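Local coordinates for putative ABC transporter, ATP-binding protein ComA (Streptococcus mutans, PDB 3K8U) that forms the C39-family peptidase domain of a putative ATP-binding ABC transporter and belongs to the papain-like clan CA, at residues 33-36 / 37-41; 25-29 / 30-34. All blocks are in the same frame, centred on the assembly; numbering follows the deposited sequence.

Interaction 1: 33-36 / 37-41; sequences YSIA and YLREL
Ser-34 caps the start of helix 35-41, and Tyr-33 just before it reaches past the cap to Tyr-37 and Leu-38 in the first turn. Ser-34 OG accepts the N-H of Tyr-37 over 3.1 Å, with an N-H...O angle of 150°. A chi1 of 69° holds this hydroxyl between the backbone N and the carbonyl carbon of its own residue, pointing it at the amide three residues on. Serine suits the position, since its short side chain offers an oxygen to an N-H that no earlier helical carbonyl can serve. The regular pattern then takes over: Leu-38 N binds Ser-34 O nearly straight, and Arg-39 N binds Ile-35 O at 2.8 Å.

The apolar part is made by Tyr-33, Tyr-37 and Leu-38. Tyr-33 CB rests 3.9 Å from Leu-38 CG, while its ring runs beside that of Tyr-37, pointing the same way. The two planes differ by 21°, but they are slid so far that the rings scarcely overlap; their closest atoms are Tyr-33 CD1 and Tyr-37 CE2, 3.7 Å apart. Leu-41 CD1 sits over one face of the Tyr-37 ring, off toward its rim.

Arg-39 folds back along the helix because its chain bends at the third side-chain torsion. One face of the guanidinium thereby covers Ala-36 CA, 3.5 Å from NH1, and NH2 touches Ile-35 CG2 at 3.6 Å. The small Ala-36 leaves room for this flat group. A water donates to Ala-36 O and accepts from Arg-39 NH1, and Asp-16 forms a salt bridge with NE. Serine at the N-cap, with apolar contact between the residue before it and the fourth residue after it, is an N-capped helix with a hydrophobic staple.

Interaction 2: 25-29 / 30-34; sequences VAKHY and GSNYS
Leaving helix 17-28, the chain closes on itself with two backbone bonds, Ser-31 N to Ala-26 O at 3.0 Å and Gly-30 N to Lys-27 O at 3.1 Å. Both donors sit above the carbonyl planes, the second far out, and neither is on a lone pair. Gly-30 makes the turn possible: its phi of 86° would press a beta carbon against the carbonyl oxygen of Tyr-29. Lys-27 O also accepts from Lys-7 NZ, so this carbonyl takes a second donor from outside the two segments. The loop then brings Ser-31 O to 3.1 Å from Lys-27 CA, a CA-H...O contact.

Past the turn, the side chains lie against the helix they have just left. Lys-27, fully extended beyond CG, passes Asn-32 at a slant, and its methylenes do the touching: CE is 3.5 Å from Asn-32 ND2, and CG is 3.8 Å from OD1. The long aliphatic stem of lysine thus packs against the amide group, while the ammonium nitrogen lies beyond the touching methylenes. Ala-26, buried and small, lets the Tyr-33 ring come close; its CB meets the ring edge near the plane, 4.0 Å from CD2. Ser-31 CB adds a short side chain beside Ala-26 O. At the helix end itself, His-28 sets ND1 over the centre of the Tyr-29 ring, 3.5 Å above its plane, and Tyr-29 goes on to touch Pro-140 of strand 134-140. A 6-to-1 bond enclosing a 5-to-2 bond, with glycine as the C-prime residue, defines the Schellman motif of helix C-termini.

Interactions 2 and 1 are successive steps in a single stretch of chain: residues 25-34 close helix 17-28, while residues 33-41 open helix 35-41. Their centres lie about 12 Å apart, on the same side of the chain's centre, from which they are about 13 Å and 15 Å away. Tyr-33 and Ser-34 belong to both. Tyr-33 spans the junction, touching Ala-26 on the first helix and Leu-38 on the second, with Leu-61 also against its side chain. Leu-38 in turn packs on Leu-22 and Ala-23 of helix 17-28. One connection therefore stops a helix, crosses over and starts its neighbour at the surface of this C39-family domain.

Interaction 1: 33-36 / 37-41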
ATOM      1  N   TYR A  33     -10.079  10.511  -2.282  1.00 28.94           N
ATOM      2  CA  TYR A  33     -10.890  10.166  -1.121  1.00 25.33           C
ATOM      3  C   TYR A  33     -10.128  10.508   0.153  1.00 22.72           C
ATOM      4  O   TYR A  33      -8.928  10.239   0.267  1.00 20.67           O
ATOM      5  CB  TYR A  33     -11.237   8.677  -1.123  1.00 25.81           C
ATOM      6  CG  TYR A  33     -12.077   8.245  -2.299  1.00 28.95           C
ATOM      7  CD1 TYR A  33     -13.440   8.533  -2.350  1.00 29.45           C
ATOM      8  CD2 TYR A  33     -11.508   7.554  -3.370  1.00 29.62           C
ATOM      9  CE1 TYR A  33     -14.215   8.147  -3.438  1.00 31.28           C
ATOM     10  CE2 TYR A  33     -12.274   7.163  -4.460  1.00 30.12           C
ATOM     11  CZ  TYR A  33     -13.625   7.464  -4.488  1.00 32.04           C
ATOM     12  OH  TYR A  33     -14.385   7.084  -5.567  1.00 35.13           O
ATOM     13  N   SER A  34     -10.838  11.087   1.113  1.00 19.30           N
ATOM     14  CA  SER A  34     -10.240  11.478   2.384  1.00 16.64           C
ATOM     15  C   SER A  34      -9.928  10.276   3.259  1.00 14.04           C
ATOM     16  O   SER A  34     -10.566   9.230   3.145  1.00 13.41           O
ATOM     17  CB  SER A  34     -11.192  12.394   3.150  1.00 15.79           C
ATOM     18  OG  SER A  34     -12.332  11.675   3.598  1.00 14.55           O
ATOM     19  N   ILE A  35      -8.960  10.448   4.152  1.00 13.51           N
ATOM     20  CA  ILE A  35      -8.573   9.396   5.083  1.00 15.20           C
ATOM     21  C   ILE A  35      -9.741   9.054   6.011  1.00 15.75           C
ATOM     22  O   ILE A  35     -10.021   7.881   6.255  1.00 12.99           O
ATOM     23  CB  ILE A  35      -7.328   9.817   5.902  1.00 15.19           C
ATOM     24  CG1 ILE A  35      -6.077   9.721   5.015  1.00 19.06           C
ATOM     25  CG2 ILE A  35      -7.170   8.951   7.148  1.00 16.61           C
ATOM     26  CD1 ILE A  35      -4.791  10.082   5.726  1.00 22.15           C
ATOM     27  N   ALA A  36     -10.454  10.078   6.482  1.00 13.53           N
ATOM     28  CA  ALA A  36     -11.585   9.863   7.385  1.00 14.56           C
ATOM     29  C   ALA A  36     -12.658   8.990   6.737  1.00 14.82           C
ATOM     30  O   ALA A  36     -13.246   8.124   7.388  1.00 16.58           O
ATOM     31  CB  ALA A  36     -12.178  11.206   7.827  1.00 16.25           C
ATOM     32  N   TYR A  37     -12.899   9.216   5.450  1.00 15.65           N
ATOM     33  CA  TYR A  37     -13.894   8.452   4.701  1.00 16.93           C
ATOM     34  C   TYR A  37     -13.452   7.001   4.504  1.00 17.59           C
ATOM     35  O   TYR A  37     -14.228   6.072   4.733  1.00 16.71           O
ATOM     36  CB  TYR A  37     -14.139   9.113   3.345  1.00 19.48           C
ATOM     37  CG  TYR A  37     -15.117   8.394   2.440  1.00 22.91           C
ATOM     38  CD1 TYR A  37     -16.473   8.323   2.760  1.00 27.27           C
ATOM     39  CD2 TYR A  37     -14.691   7.816   1.245  1.00 24.83           C
ATOM     40  CE1 TYR A  37     -17.381   7.699   1.908  1.00 28.61           C
ATOM     41  CE2 TYR A  37     -15.588   7.188   0.388  1.00 26.77           C
ATOM     42  CZ  TYR A  37     -16.930   7.134   0.723  1.00 30.01           C
ATOM     43  OH  TYR A  37     -17.821   6.520  -0.125  1.00 31.92           O
ATOM     44  N   LEU A  38     -12.205   6.810   4.082  1.00 16.86           N
ATOM     45  CA  LEU A  38     -11.680   5.466   3.853  1.00 17.52           C
ATOM     46  C   LEU A  38     -11.496   4.689   5.148  1.00 17.15           C
ATOM     47  O   LEU A  38     -11.608   3.463   5.163  1.00 19.83           O
ATOM     48  CB  LEU A  38     -10.373   5.518   3.056  1.00 16.03           C
ATOM     49  CG  LEU A  38     -10.525   6.080   1.640  1.00 18.90           C
ATOM     50  CD1 LEU A  38      -9.188   6.052   0.928  1.00 18.58           C
ATOM     51  CD2 LEU A  38     -11.554   5.265   0.868  1.00 18.66           C
ATOM     52  N   ARG A  39     -11.243   5.404   6.240  1.00 16.38           N
ATOM     53  CA  ARG A  39     -11.075   4.776   7.548  1.00 17.11           C
ATOM     54  C   ARG A  39     -12.384   4.078   7.909  1.00 18.89           C
ATOM     55  O   ARG A  39     -12.387   2.951   8.412  1.00 17.23           O
ATOM     56  CB  ARG A  39     -10.747   5.832   8.608  1.00 17.15           C
ATOM     57  CG  ARG A  39     -10.427   5.263   9.989  1.00 17.38           C
ATOM     58  CD  ARG A  39     -10.395   6.353  11.055  1.00 18.33           C
ATOM     59  NE  ARG A  39      -9.403   7.386  10.763  1.00 19.44           N
ATOM     60  CZ  ARG A  39      -9.680   8.679  10.623  1.00 20.17           C
ATOM     61  NH1 ARG A  39     -10.929   9.118  10.742  1.00 18.51           N
ATOM     62  NH2 ARG A  39      -8.702   9.541  10.390  1.00 17.46           N
ATOM     63  N   GLU A  40     -13.494   4.759   7.635  1.00 19.35           N
ATOM     64  CA  GLU A  40     -14.822   4.220   7.912  1.00 22.90           C
ATOM     65  C   GLU A  40     -15.170   3.063   6.970  1.00 23.49           C
ATOM     66  O   GLU A  40     -15.658   2.020   7.414  1.00 24.06           O
ATOM     67  CB  GLU A  40     -15.870   5.339   7.820  1.00 25.31           C
ATOM     68  CG  GLU A  40     -17.330   4.885   7.929  1.00 31.99           C
ATOM     69  CD  GLU A  40     -17.637   4.113   9.204  1.00 36.57           C
ATOM     70  OE1 GLU A  40     -16.990   4.364  10.245  1.00 37.51           O
ATOM     71  OE2 GLU A  40     -18.544   3.252   9.163  1.00 40.35           O
ATOM     72  N   LEU A  41     -14.880   3.236   5.682  1.00 23.33           N
ATOM     73  CA  LEU A  41     -15.158   2.213   4.674  1.00 24.67           C
ATOM     74  C   LEU A  41     -14.361   0.924   4.856  1.00 24.88           C
ATOM     75  O   LEU A  41     -14.834  -0.158   4.497  1.00 24.25           O
ATOM     76  CB  LEU A  41     -14.900   2.760   3.271  1.00 25.98           C
ATOM     77  CG  LEU A  41     -16.108   3.180   2.432  1.00 31.06           C
ATOM     78  CD1 LEU A  41     -16.883   4.282   3.136  1.00 31.75           C
ATOM     79  CD2 LEU A  41     -15.634   3.634   1.060  1.00 30.01           C
TER
HETATM   80  O   HOH W   1     -13.534   7.988  10.072  1.00 16.35           O

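Interaction 2: 25-29 / 30-34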
ATOM      1  N   VAL A  25      -3.300   4.984  -3.870  1.00 17.71           N
ATOM      2  CA  VAL A  25      -3.541   4.251  -5.110  1.00 19.91           C
ATOM      3  C   VAL A  25      -4.737   4.839  -5.853  1.00 22.85           C
ATOM      4  O   VAL A  25      -4.677   5.059  -7.065  1.00 21.48           O
ATOM      5  CB  VAL A  25      -3.770   2.747  -4.844  1.00 18.33           C
ATOM      6  CG1 VAL A  25      -4.192   2.033  -6.126  1.00 20.65           C
ATOM      7  CG2 VAL A  25      -2.489   2.118  -4.300  1.00 18.69           C
ATOM      8  N   ALA A  26      -5.808   5.127  -5.116  1.00 23.61           N
ATOM      9  CA  ALA A  26      -7.007   5.706  -5.715  1.00 26.03           C
ATOM     10  C   ALA A  26      -6.677   7.025  -6.415  1.00 26.81           C
ATOM     11  O   ALA A  26      -7.186   7.302  -7.504  1.00 29.68           O
ATOM     12  CB  ALA A  26      -8.083   5.915  -4.651  1.00 24.06           C
ATOM     13  N   LYS A  27      -5.799   7.815  -5.799  1.00 27.57           N
ATOM     14  CA  LYS A  27      -5.384   9.103  -6.346  1.00 30.59           C
ATOM     15  C   LYS A  27      -4.630   8.926  -7.665  1.00 31.68           C
ATOM     16  O   LYS A  27      -4.710   9.778  -8.553  1.00 29.91           O
ATOM     17  CB  LYS A  27      -4.524   9.864  -5.331  1.00 32.40           C
ATOM     18  CG  LYS A  27      -4.326  11.332  -5.667  1.00 36.48           C
ATOM     19  CD  LYS A  27      -3.680  12.093  -4.521  1.00 40.00           C
ATOM     20  CE  LYS A  27      -3.620  13.584  -4.829  1.00 42.58           C
ATOM     21  NZ  LYS A  27      -3.070  14.383  -3.698  1.00 45.01           N
ATOM     22  N   HIS A  28      -3.893   7.823  -7.783  1.00 30.74           N
ATOM     23  CA  HIS A  28      -3.150   7.528  -9.006  1.00 31.64           C
ATOM     24  C   HIS A  28      -4.133   7.361 -10.163  1.00 31.85           C
ATOM     25  O   HIS A  28      -3.866   7.795 -11.284  1.00 32.92           O
ATOM     26  CB  HIS A  28      -2.319   6.250  -8.842  1.00 30.51           C
ATOM     27  CG  HIS A  28      -1.695   5.769 -10.116  1.00 30.77           C
ATOM     28  ND1 HIS A  28      -2.234   4.750 -10.870  1.00 31.15           N
ATOM     29  CD2 HIS A  28      -0.588   6.179 -10.777  1.00 30.93           C
ATOM     30  CE1 HIS A  28      -1.486   4.553 -11.941  1.00 30.80           C
ATOM     31  NE2 HIS A  28      -0.481   5.407 -11.909  1.00 29.89           N
ATOM     32  N   TYR A  29      -5.280   6.753  -9.871  1.00 32.68           N
ATOM     33  CA  TYR A  29      -6.314   6.528 -10.872  1.00 34.54           C
ATOM     34  C   TYR A  29      -7.313   7.684 -11.001  1.00 36.00           C
ATOM     35  O   TYR A  29      -8.419   7.506 -11.515  1.00 37.29           O
ATOM     36  CB  TYR A  29      -7.035   5.207 -10.597  1.00 35.20           C
ATOM     37  CG  TYR A  29      -6.142   3.997 -10.763  1.00 37.21           C
ATOM     38  CD1 TYR A  29      -5.612   3.665 -12.009  1.00 37.53           C
ATOM     39  CD2 TYR A  29      -5.820   3.188  -9.673  1.00 37.59           C
ATOM     40  CE1 TYR A  29      -4.784   2.557 -12.169  1.00 38.64           C
ATOM     41  CE2 TYR A  29      -4.991   2.077  -9.822  1.00 37.51           C
ATOM     42  CZ  TYR A  29      -4.477   1.769 -11.072  1.00 37.96           C
ATOM     43  OH  TYR A  29      -3.656   0.676 -11.226  1.00 39.45           O
ATOM     44  N   GLY A  30      -6.920   8.860 -10.517  1.00 36.77           N
ATOM     45  CA  GLY A  30      -7.765  10.041 -10.619  1.00 38.69           C
ATOM     46  C   GLY A  30      -8.826  10.307  -9.563  1.00 38.68           C
ATOM     47  O   GLY A  30      -9.491  11.345  -9.623  1.00 39.11           O
ATOM     48  N   SER A  31      -9.005   9.392  -8.615  1.00 38.28           N
ATOM     49  CA  SER A  31     -10.008   9.572  -7.563  1.00 38.63           C
ATOM     50  C   SER A  31      -9.394  10.052  -6.252  1.00 38.09           C
ATOM     51  O   SER A  31      -8.372   9.529  -5.807  1.00 38.22           O
ATOM     52  CB  SER A  31     -10.775   8.271  -7.323  1.00 38.58           C
ATOM     53  OG  SER A  31     -11.523   7.893  -8.463  1.00 42.26           O
ATOM     54  N   ASN A  32     -10.016  11.055  -5.640  1.00 37.03           N
ATOM     55  CA  ASN A  32      -9.529  11.593  -4.375  1.00 36.24           C
ATOM     56  C   ASN A  32     -10.509  11.334  -3.235  1.00 34.39           C
ATOM     57  O   ASN A  32     -11.635  11.838  -3.237  1.00 35.20           O
ATOM     58  CB  ASN A  32      -9.232  13.092  -4.497  1.00 39.57           C
ATOM     59  CG  ASN A  32      -7.935  13.374  -5.238  1.00 42.72           C
ATOM     60  OD1 ASN A  32      -7.701  12.858  -6.333  1.00 44.23           O
ATOM     61  ND2 ASN A  32      -7.079  14.196  -4.638  1.00 43.98           N
ATOM     62  N   TYR A  33     -10.079  10.511  -2.282  1.00 28.94           N
ATOM     63  CA  TYR A  33     -10.890  10.166  -1.121  1.00 25.33           C
ATOM     64  C   TYR A  33     -10.128  10.508   0.153  1.00 22.72           C
ATOM     65  O   TYR A  33      -8.928  10.239   0.267  1.00 20.67           O
ATOM     66  CB  TYR A  33     -11.237   8.677  -1.123  1.00 25.81           C
ATOM     67  CG  TYR A  33     -12.077   8.245  -2.299  1.00 28.95           C
ATOM     68  CD1 TYR A  33     -13.440   8.533  -2.350  1.00 29.45           C
ATOM     69  CD2 TYR A  33     -11.508   7.554  -3.370  1.00 29.62           C
ATOM     70  CE1 TYR A  33     -14.215   8.147  -3.438  1.00 31.28           C
ATOM     71  CE2 TYR A  33     -12.274   7.163  -4.460  1.00 30.12           C
ATOM     72  CZ  TYR A  33     -13.625   7.464  -4.488  1.00 32.04           C
ATOM     73  OH  TYR A  33     -14.385   7.084  -5.567  1.00 35.13           O
ATOM     74  N   SER A  34     -10.838  11.087   1.113  1.00 19.30           N
ATOM     75  CA  SER A  34     -10.240  11.478   2.384  1.00 16.64           C
ATOM     76  C   SER A  34      -9.928  10.276   3.259  1.00 14.04           C
ATOM     77  O   SER A  34     -10.566   9.230   3.145  1.00 13.41           O
ATOM     78  CB  SER A  34     -11.192  12.394   3.150  1.00 15.79           C
ATOM     79  OG  SER A  34     -12.332  11.675   3.598  1.00 14.55           O
TER